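Local coordinates for putative transcription protein (Pseudomonas aeruginosa PAO1, PDB 4GCV) that probably binds DNA as a transcriptional regulator of the HxlR helix-turn-helix family and has been proposed to sense oxidative stress, at residues P12-L17 with G21-I26; R30-G35 with D40-S45. The protein carries 2 engineered substitutions. All blocks are in the same frame, centred on the assembly; numbering follows the deposited sequence.

From the N terminus, helix 12-19 runs into a tight turn and helix 23-33 follows. Contact 1 closes that turn, with P12-L17 and G21-I26 separated by only three residues. Helix 23-33 then carries the chain to contact 2, where its last turn and the residues that follow, R30-G35, face D40-S45 on helix 39-46 across a four-residue connection. The two contacts follow one another in series; they neither nest nor cross, and their centres lie about 17 Å apart. Helix 23-33 is common to both, tied to the N-terminal helix at its start and to helix 39-46 at its end. Each contact also meets the second subunit.

Contact 1: residues P12-L17 with G21-I26; sequences PIARSL and GEWWSI
The carbonyl oxygen of L17 accepts from two successive amides of the following turn. E22 N donates to L17 O over 3.0 Å in a fairly straight bond (157°); W23 N adds a weak bond to the same oxygen at 3.5 Å. G21, with positive phi, turns the chain out of helix 12-19 in a Schellman motif and lets the next helix start almost at once.

W23 then turns its side chain back against helix 12-19. Its CG stands anti to the backbone N (chi1 174°), which swings the indole toward A14 and L17. A14 CB sits over one face, 3.8 Å from the centroid of the six-membered ring and only 10° off the normal, a CH-pi contact. L17 comes from another side: its CD1 meets W23 CE3 at 3.7 Å in the plane of the ring, at the edge. The same methyl reaches I26 CD1 at 4.0 Å, so one leucine branch bridges two residues a helical turn apart. M152 of the second subunit also packs on W23, while L17 and I26 touch W99 and F96 of helix 84-101. With the indole held over one face by A14 and at its edge by L17, this is a Schellman-terminated helix-to-helix turn that packs the N-terminal helix 12-19 on the start of helix 23-33 in an HxlR-like fold.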
# COMPACT_ATOMS: atom_id res chain seq x y z
N PRO B 12 -13.85 12.55 1.20
CA PRO B 12 -12.62 12.41 1.97
C PRO B 12 -11.65 11.28 1.62
O PRO B 12 -10.45 11.53 1.59
CB PRO B 12 -13.13 12.29 3.41
CG PRO B 12 -14.45 13.18 3.39
CD PRO B 12 -15.04 12.79 2.07
N ILE B 13 -12.10 10.05 1.36
CA ILE B 13 -11.15 8.98 1.06
C ILE B 13 -10.45 9.18 -0.31
O ILE B 13 -9.28 8.85 -0.44
CB ILE B 13 -11.78 7.58 1.11
CG1 ILE B 13 -10.73 6.54 1.46
CG2 ILE B 13 -12.46 7.26 -0.19
CD1 ILE B 13 -11.16 5.09 1.31
N ALA B 14 -11.15 9.72 -1.31
CA ALA B 14 -10.51 9.98 -2.61
C ALA B 14 -9.40 11.02 -2.45
O ALA B 14 -8.28 10.88 -2.98
CB ALA B 14 -11.58 10.44 -3.66
N ARG B 15 -9.70 12.06 -1.69
CA ARG B 15 -8.74 13.11 -1.42
C ARG B 15 -7.47 12.60 -0.71
O ARG B 15 -6.36 12.91 -1.14
CB ARG B 15 -9.40 14.28 -0.66
CG ARG B 15 -10.02 15.39 -1.59
CD ARG B 15 -10.52 16.59 -0.77
NE ARG B 15 -10.35 17.89 -1.43
CZ ARG B 15 -11.36 18.67 -1.86
NH1 ARG B 15 -12.63 18.28 -1.70
NH2 ARG B 15 -11.11 19.84 -2.44
N SER B 16 -7.62 11.81 0.36
CA SER B 16 -6.47 11.21 1.04
C SER B 16 -5.66 10.32 0.11
O SER B 16 -4.44 10.34 0.15
CB SER B 16 -6.90 10.35 2.22
OG SER B 16 -7.42 11.13 3.26
N LEU B 17 -6.35 9.52 -0.69
CA LEU B 17 -5.70 8.56 -1.54
C LEU B 17 -5.04 9.26 -2.71
O LEU B 17 -3.98 8.84 -3.15
CB LEU B 17 -6.66 7.44 -1.98
CG LEU B 17 -7.12 6.44 -0.88
CD1 LEU B 17 -8.19 5.43 -1.42
CD2 LEU B 17 -5.95 5.67 -0.24
N GLY B 21 -1.06 9.49 -3.75
CA GLY B 21 -0.70 9.01 -5.12
C GLY B 21 -1.21 7.64 -5.55
O GLY B 21 -0.70 7.10 -6.54
N GLU B 22 -2.23 7.08 -4.87
CA GLU B 22 -2.78 5.75 -5.20
C GLU B 22 -4.22 5.62 -5.68
O GLU B 22 -4.67 4.52 -5.96
CB GLU B 22 -2.71 4.83 -3.97
CG GLU B 22 -1.33 4.60 -3.47
CD GLU B 22 -0.48 3.78 -4.43
OE1 GLU B 22 -0.98 2.92 -5.20
OE2 GLU B 22 0.71 4.04 -4.37
N TRP B 23 -4.97 6.70 -5.73
CA TRP B 23 -6.40 6.62 -6.02
C TRP B 23 -6.73 5.97 -7.37
O TRP B 23 -7.41 4.96 -7.39
CB TRP B 23 -7.04 8.02 -5.87
CG TRP B 23 -8.50 8.09 -6.29
CD1 TRP B 23 -9.00 8.77 -7.36
CD2 TRP B 23 -9.63 7.50 -5.62
NE1 TRP B 23 -10.37 8.65 -7.40
CE2 TRP B 23 -10.78 7.85 -6.36
CE3 TRP B 23 -9.78 6.68 -4.49
CZ2 TRP B 23 -12.07 7.42 -6.00
CZ3 TRP B 23 -11.05 6.26 -4.13
CH2 TRP B 23 -12.18 6.62 -4.89
N TRP B 24 -6.26 6.56 -8.47
CA TRP B 24 -6.40 5.98 -9.79
C TRP B 24 -5.78 4.59 -9.93
O TRP B 24 -6.41 3.71 -10.48
CB TRP B 24 -5.84 6.93 -10.84
CG TRP B 24 -6.68 8.12 -10.94
CD1 TRP B 24 -6.34 9.40 -10.55
CD2 TRP B 24 -8.03 8.17 -11.36
NE1 TRP B 24 -7.39 10.24 -10.74
CE2 TRP B 24 -8.45 9.52 -11.24
CE3 TRP B 24 -8.93 7.22 -11.84
CZ2 TRP B 24 -9.73 9.94 -11.61
CZ3 TRP B 24 -10.21 7.63 -12.18
CH2 TRP B 24 -10.59 8.99 -12.08
N SER B 25 -4.59 4.35 -9.39
CA SER B 25 -4.04 2.98 -9.40
C SER B 25 -5.01 2.02 -8.74
O SER B 25 -5.21 0.91 -9.21
CB SER B 25 -2.72 2.91 -8.64
OG SER B 25 -1.77 3.74 -9.23
N ILE B 26 -5.63 2.44 -7.64
CA ILE B 26 -6.55 1.52 -6.96
C ILE B 26 -7.74 1.22 -7.80
O ILE B 26 -8.18 0.10 -7.87
CB ILE B 26 -6.93 2.05 -5.60
CG1 ILE B 26 -5.73 1.93 -4.66
CG2 ILE B 26 -8.17 1.35 -5.03
CD1 ILE B 26 -5.86 2.91 -3.46

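Contact 2: residues R30-G35 with D40-S45; sequences RDALQG and DEFSRS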
# COMPACT_ATOMS: atom_id res chain seq x y z
N ARG B 30 -8.30 -2.48 -9.44
CA ARG B 30 -9.55 -3.12 -9.12
C ARG B 30 -10.32 -3.59 -10.36
O ARG B 30 -10.75 -4.75 -10.43
CB ARG B 30 -10.42 -2.16 -8.31
CG ARG B 30 -11.64 -2.78 -7.75
CD ARG B 30 -12.52 -1.75 -7.01
NE ARG B 30 -13.81 -2.36 -6.71
CZ ARG B 30 -14.80 -2.47 -7.59
NH1 ARG B 30 -14.64 -1.98 -8.82
NH2 ARG B 30 -15.94 -3.08 -7.26
N ASP B 31 -10.49 -2.70 -11.32
CA ASP B 31 -11.21 -3.06 -12.55
C ASP B 31 -10.46 -4.11 -13.35
O ASP B 31 -11.09 -4.96 -13.97
CB ASP B 31 -11.38 -1.84 -13.46
CG ASP B 31 -12.50 -0.93 -13.05
OD1 ASP B 31 -13.48 -1.40 -12.41
OD2 ASP B 31 -12.41 0.29 -13.39
N ALA B 32 -9.13 -3.99 -13.43
CA ALA B 32 -8.34 -5.03 -14.12
C ALA B 32 -8.51 -6.39 -13.42
O ALA B 32 -8.69 -7.40 -14.05
CB ALA B 32 -6.89 -4.64 -14.19
N LEU B 33 -8.48 -6.41 -12.10
CA LEU B 33 -8.64 -7.67 -11.37
C LEU B 33 -10.04 -8.22 -11.57
O LEU B 33 -10.21 -9.42 -11.55
CB LEU B 33 -8.36 -7.49 -9.89
CG LEU B 33 -6.86 -7.21 -9.78
CD1 LEU B 33 -6.57 -6.52 -8.47
CD2 LEU B 33 -6.05 -8.53 -9.92
N GLN B 34 -11.04 -7.36 -11.81
CA GLN B 34 -12.41 -7.83 -12.08
C GLN B 34 -12.65 -8.24 -13.55
O GLN B 34 -13.80 -8.53 -13.93
CB GLN B 34 -13.42 -6.76 -11.71
CG GLN B 34 -13.64 -6.55 -10.21
CD GLN B 34 -14.67 -5.42 -9.93
OE1 GLN B 34 -15.09 -4.67 -10.85
NE2 GLN B 34 -15.08 -5.30 -8.67
N GLY B 35 -11.63 -8.21 -14.39
CA GLY B 35 -11.81 -8.62 -15.78
C GLY B 35 -11.80 -7.56 -16.88
O GLY B 35 -11.78 -7.91 -18.06
N ASP B 40 -10.79 1.37 -23.75
CA ASP B 40 -12.10 2.00 -23.67
C ASP B 40 -12.99 1.54 -22.51
O ASP B 40 -13.73 2.36 -21.96
CB ASP B 40 -12.84 1.96 -25.01
CG ASP B 40 -12.40 3.09 -25.95
OD1 ASP B 40 -11.62 3.97 -25.53
OD2 ASP B 40 -12.81 3.07 -27.13
N GLU B 41 -12.89 0.26 -22.15
CA GLU B 41 -13.53 -0.26 -20.93
C GLU B 41 -13.05 0.56 -19.77
O GLU B 41 -13.84 1.10 -19.03
CB GLU B 41 -13.20 -1.74 -20.68
CG GLU B 41 -13.88 -2.70 -21.65
CD GLU B 41 -13.50 -4.17 -21.43
OE1 GLU B 41 -12.29 -4.52 -21.32
OE2 GLU B 41 -14.46 -4.97 -21.38
N PHE B 42 -11.75 0.70 -19.60
CA PHE B 42 -11.30 1.50 -18.47
C PHE B 42 -11.83 2.94 -18.54
O PHE B 42 -12.24 3.50 -17.55
CB PHE B 42 -9.79 1.48 -18.33
CG PHE B 42 -9.23 0.14 -17.94
CD1 PHE B 42 -9.29 -0.30 -16.62
CD2 PHE B 42 -8.57 -0.66 -18.88
CE1 PHE B 42 -8.73 -1.56 -16.26
CE2 PHE B 42 -8.00 -1.90 -18.51
CZ PHE B 42 -8.09 -2.35 -17.22
N SER B 43 -11.84 3.53 -19.73
CA SER B 43 -12.15 4.92 -19.86
C SER B 43 -13.58 5.16 -19.46
O SER B 43 -13.81 6.06 -18.68
CB SER B 43 -11.90 5.46 -21.29
OG SER B 43 -11.71 6.89 -21.27
N ARG B 44 -14.50 4.34 -19.97
CA ARG B 44 -15.92 4.55 -19.79
C ARG B 44 -16.28 4.25 -18.35
O ARG B 44 -17.03 4.99 -17.71
CB ARG B 44 -16.78 3.65 -20.69
CG ARG B 44 -16.41 3.53 -22.15
CD ARG B 44 -16.99 4.61 -22.98
NE ARG B 44 -16.95 4.31 -24.42
CZ ARG B 44 -16.05 4.77 -25.28
NH1 ARG B 44 -15.05 5.55 -24.85
NH2 ARG B 44 -16.13 4.45 -26.57
N SER B 45 -15.76 3.16 -17.84
CA SER B 45 -16.13 2.72 -16.51
C SER B 45 -15.62 3.66 -15.42
O SER B 45 -16.37 4.01 -14.50
CB SER B 45 -15.67 1.29 -16.27
OG SER B 45 -15.30 1.20 -14.91
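Helix 23-33 ends within R30-G35, whereas D40-S45 is helical throughout, and the two backbones come nearest at D31 and F42, with 7.5 Å between D31 CA and F42 CA. Q34 N still makes a regular helical bond to R30 O at 3.0 Å. Helix 23-33 then closes in a Schellman motif, one bond of which runs from G35 N back to A32 O at 3.1 Å. G35 takes a positive phi of 108°, a backbone shape in which a CB would jam against the preceding carbonyl oxygen, so glycine suits the exit.

F42 carries the side-chain packing between the two helices. Its CG lies anti to the carbonyl carbon (chi1 -67°), from where the ring extends toward the end of helix 23-33 and offers its rim to A32. A32 CB lies near the ring plane, 4.0 Å from F42 CZ, and the A32 backbone N also stands at that edge. D31 approaches the same ring obliquely, its CB 3.9 Å from F42 CE1. L36 and L53 of the same chain also pack on F42, the first from the connecting loop and the second from helix 50-62.

One turn beyond F42, S45 turns its hydroxyl to D31. The S45 OG to D31 OD2 bond is weak at 3.4 Å, and the position of that oxygen is less certain. The other carboxylate oxygen, D31 OD1, makes a long salt bridge of 3.8 Å with R30 NH1 on its own helix, and R155 of the second subunit packs on D31. The chemistry thus divides the interface: F42, which buries the largest area of any residue here, packs its ring edge on A32 and lies obliquely to D31 CB, while between these segments the carboxylate meets a weak hydroxyl bond and a long ion pair, with R30 probably offsetting part of its charge.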